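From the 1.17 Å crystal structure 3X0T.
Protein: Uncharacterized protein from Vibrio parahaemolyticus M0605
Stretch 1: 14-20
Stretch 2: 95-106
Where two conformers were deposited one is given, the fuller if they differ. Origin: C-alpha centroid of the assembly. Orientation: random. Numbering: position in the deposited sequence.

Stretch 1 (14-20) DWTVEPN
Stretch 2, residues 95-106: VVINNGASRGFC

How do the two backbones run? Strand 14-17 lies antiparallel to strand 104-106, at 163° between their N-to-C directions with the axes 4.4 Å apart at closest. Trp15 pairs with Cys106, Thr16 with Phe105 and Val17 with Gly104, at CA-CA distances of 5.4, 4.5 and 4.5 Å. The strand through Val96 passes 7.7 Å away at 39°, axis to axis, with no strand pairing to 14-17, but Val96 and Asn98 point toward stretch 1 and meet Val17.

What holds Trp15 and Thr16? Trp15 (phi/psi -142/153) makes two backbone hydrogen bonds with Cys106, Trp15 N donating to Cys106 O at 2.8 Å and Cys106 N donating to Trp15 O at 3.0 Å. Their side chains share a sheet face, Trp15 CB lying 4.1 Å from Cys106 SG; chi1 is m for Trp15 and p for Cys106. On the other face Thr16 (p) sets CG2 3.7 Å from CE2 of Phe105 (m, chi2 89°).

Why is Val17 central? Val17 N (-135/117) donates to Gly104 O, and Gly104 N (-105/144) to Val17 O, both at 2.8 Å. Val17 O also accepts from Asn98 ND2 at 3.1 Å, so one carbonyl accepts from both Gly104 and Asn98. A CB on Gly104 would stand 3.0 Å from Val17 O, a clash. The Val17 side chain (t) is buried, CG2 3.8 Å from Val96 CG1 (t). Asn98 (t, chi2 4°) is braced within its own stretch: ND2 donates to Ser102 O at 2.8 Å, and OD1 accepts from Gly100 N at 3.1 Å.

How does the contact continue beyond the strand? Glu18 (m, m) makes a long salt bridge, OE2 to Arg103 NH1 at 3.6 Å. Pro19 (-74/170) rests CB 3.3 Å from Gly100 O (-97/-179). Asn20, at 61/39 with chi1 m, donates from N to Gly100 O at 2.8 Å; one water links its OD1 to Ala101 O, another its ND2 to Asn99 O.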

# COMPACT_ATOMS: atom_id res chain seq x y z
N ASP A 14 4.13 -9.94 5.44
CA ASP A 14 5.10 -10.17 4.33
C ASP A 14 4.36 -10.50 3.06
O ASP A 14 3.26 -11.09 3.11
CB ASP A 14 6.00 -11.34 4.67
CG ASP A 14 6.91 -11.07 5.86
OD1 ASP A 14 7.06 -9.96 6.32
OD2 ASP A 14 7.47 -12.07 6.37
N TRP A 15 4.88 -10.10 1.92
CA TRP A 15 4.24 -10.28 0.61
C TRP A 15 5.26 -10.62 -0.43
O TRP A 15 6.45 -10.27 -0.35
CB TRP A 15 3.53 -8.99 0.17
CG TRP A 15 2.47 -8.55 1.16
CD1 TRP A 15 2.61 -7.54 2.10
CD2 TRP A 15 1.11 -9.01 1.23
NE1 TRP A 15 1.41 -7.37 2.73
CE2 TRP A 15 0.47 -8.23 2.22
CE3 TRP A 15 0.41 -10.00 0.55
CZ2 TRP A 15 -0.89 -8.48 2.56
CZ3 TRP A 15 -0.92 -10.22 0.85
CH2 TRP A 15 -1.53 -9.43 1.86
N THR A 16 4.76 -11.32 -1.45
CA THR A 16 5.54 -11.59 -2.67
C THR A 16 4.87 -10.87 -3.81
O THR A 16 3.65 -10.64 -3.81
CB THR A 16 5.61 -13.08 -2.95
OG1 THR A 16 4.33 -13.64 -3.17
CG2 THR A 16 6.23 -13.79 -1.80
N VAL A 17 5.70 -10.48 -4.79
CA VAL A 17 5.18 -9.73 -5.97
C VAL A 17 5.80 -10.33 -7.22
O VAL A 17 7.03 -10.29 -7.39
CB VAL A 17 5.48 -8.20 -5.87
CG1 VAL A 17 4.60 -7.45 -6.90
CG2 VAL A 17 5.24 -7.64 -4.48
N GLU A 18 4.97 -10.90 -8.09
CA GLU A 18 5.55 -11.60 -9.25
C GLU A 18 6.24 -10.62 -10.21
O GLU A 18 5.88 -9.44 -10.38
CB GLU A 18 4.45 -12.47 -9.87
CG GLU A 18 3.81 -13.52 -8.96
CD GLU A 18 4.84 -14.43 -8.26
OE1 GLU A 18 4.72 -14.76 -7.04
OE2 GLU A 18 5.79 -14.88 -8.95
N PRO A 19 7.33 -11.10 -10.86
CA PRO A 19 8.12 -10.23 -11.73
C PRO A 19 7.35 -9.95 -13.05
O PRO A 19 6.29 -10.54 -13.32
CB PRO A 19 9.39 -11.09 -12.00
CG PRO A 19 8.86 -12.50 -11.90
CD PRO A 19 7.89 -12.48 -10.74
N ASN A 20 7.89 -8.99 -13.81
CA ASN A 20 7.36 -8.70 -15.18
C ASN A 20 5.92 -8.26 -15.11
O ASN A 20 5.12 -8.58 -15.99
CB ASN A 20 7.55 -9.89 -16.12
CG ASN A 20 9.04 -10.32 -16.05
OD1 ASN A 20 9.28 -11.44 -15.67
ND2 ASN A 20 9.94 -9.43 -16.36
N VAL A 95 -1.27 -1.08 -3.56
CA VAL A 95 -0.70 -2.18 -4.32
C VAL A 95 0.83 -2.01 -4.38
O VAL A 95 1.34 -0.90 -4.33
CB VAL A 95 -1.28 -2.28 -5.75
CG1 VAL A 95 -2.73 -2.67 -5.72
CG2 VAL A 95 -1.04 -1.04 -6.56
N VAL A 96 1.50 -3.13 -4.53
CA VAL A 96 2.91 -3.16 -4.83
C VAL A 96 3.05 -3.81 -6.20
O VAL A 96 2.43 -4.85 -6.47
CB VAL A 96 3.73 -3.93 -3.73
CG1 VAL A 96 5.21 -3.86 -4.06
CG2 VAL A 96 3.46 -3.34 -2.36
N ILE A 97 3.81 -3.13 -7.08
CA ILE A 97 3.93 -3.53 -8.48
C ILE A 97 5.43 -3.80 -8.74
O ILE A 97 6.31 -3.05 -8.36
CB ILE A 97 3.45 -2.37 -9.40
CG1 ILE A 97 2.02 -1.98 -9.03
CG2 ILE A 97 3.55 -2.80 -10.86
CD1 ILE A 97 1.54 -0.72 -9.74
N ASN A 98 5.63 -4.95 -9.40
CA ASN A 98 7.00 -5.39 -9.71
C ASN A 98 7.15 -5.42 -11.21
O ASN A 98 6.65 -6.33 -11.87
CB ASN A 98 7.27 -6.78 -9.11
CG ASN A 98 8.68 -7.25 -9.36
OD1 ASN A 98 9.48 -6.51 -9.90
ND2 ASN A 98 8.97 -8.46 -8.90
N ASN A 99 7.80 -4.40 -11.75
CA ASN A 99 8.01 -4.31 -13.21
C ASN A 99 9.35 -4.90 -13.60
O ASN A 99 9.69 -4.85 -14.80
CB ASN A 99 8.00 -2.84 -13.63
CG ASN A 99 6.64 -2.23 -13.35
OD1 ASN A 99 6.50 -1.23 -12.59
ND2 ASN A 99 5.64 -2.82 -13.93
N GLY A 100 10.14 -5.43 -12.69
CA GLY A 100 11.43 -5.94 -13.01
C GLY A 100 11.43 -7.42 -13.23
O GLY A 100 10.45 -8.16 -13.07
N ALA A 101 12.66 -7.91 -13.51
CA ALA A 101 12.78 -9.33 -13.78
C ALA A 101 12.97 -10.19 -12.53
O ALA A 101 12.77 -11.42 -12.63
CB ALA A 101 13.99 -9.67 -14.69
N SER A 102 13.42 -9.59 -11.42
CA SER A 102 13.63 -10.36 -10.18
C SER A 102 12.29 -10.49 -9.44
O SER A 102 11.49 -9.57 -9.41
CB SER A 102 14.57 -9.64 -9.21
OG SER A 102 15.87 -9.51 -9.78
N ARG A 103 12.05 -11.67 -8.88
CA ARG A 103 10.91 -11.84 -7.97
C ARG A 103 10.91 -10.81 -6.88
O ARG A 103 11.95 -10.38 -6.42
CB ARG A 103 10.87 -13.25 -7.37
CG ARG A 103 10.76 -14.41 -8.35
CD ARG A 103 10.62 -15.76 -7.62
NE ARG A 103 10.67 -16.94 -8.51
CZ ARG A 103 9.90 -17.24 -9.57
NH1 ARG A 103 8.93 -16.39 -9.97
NH2 ARG A 103 10.15 -18.41 -10.21
N GLY A 104 9.72 -10.34 -6.50
CA GLY A 104 9.61 -9.22 -5.54
C GLY A 104 9.19 -9.76 -4.18
O GLY A 104 8.38 -10.66 -4.03
N PHE A 105 9.78 -9.10 -3.18
CA PHE A 105 9.44 -9.49 -1.77
C PHE A 105 9.41 -8.21 -0.99
O PHE A 105 10.28 -7.32 -1.11
CB PHE A 105 10.52 -10.43 -1.16
CG PHE A 105 10.63 -11.73 -1.88
CD1 PHE A 105 11.51 -11.85 -2.98
CD2 PHE A 105 9.83 -12.81 -1.47
CE1 PHE A 105 11.60 -13.11 -3.65
CE2 PHE A 105 9.94 -14.02 -2.22
CZ PHE A 105 10.81 -14.14 -3.28
N CYS A 106 8.45 -8.06 -0.07
CA CYS A 106 8.43 -6.92 0.81
C CYS A 106 7.68 -7.29 2.08
O CYS A 106 6.95 -8.27 2.18
CB CYS A 106 7.78 -5.71 0.15
SG CYS A 106 6.06 -5.85 -0.28
O HOH W 1 11.76 -12.81 -14.75
O HOH W 2 9.56 -6.35 -17.36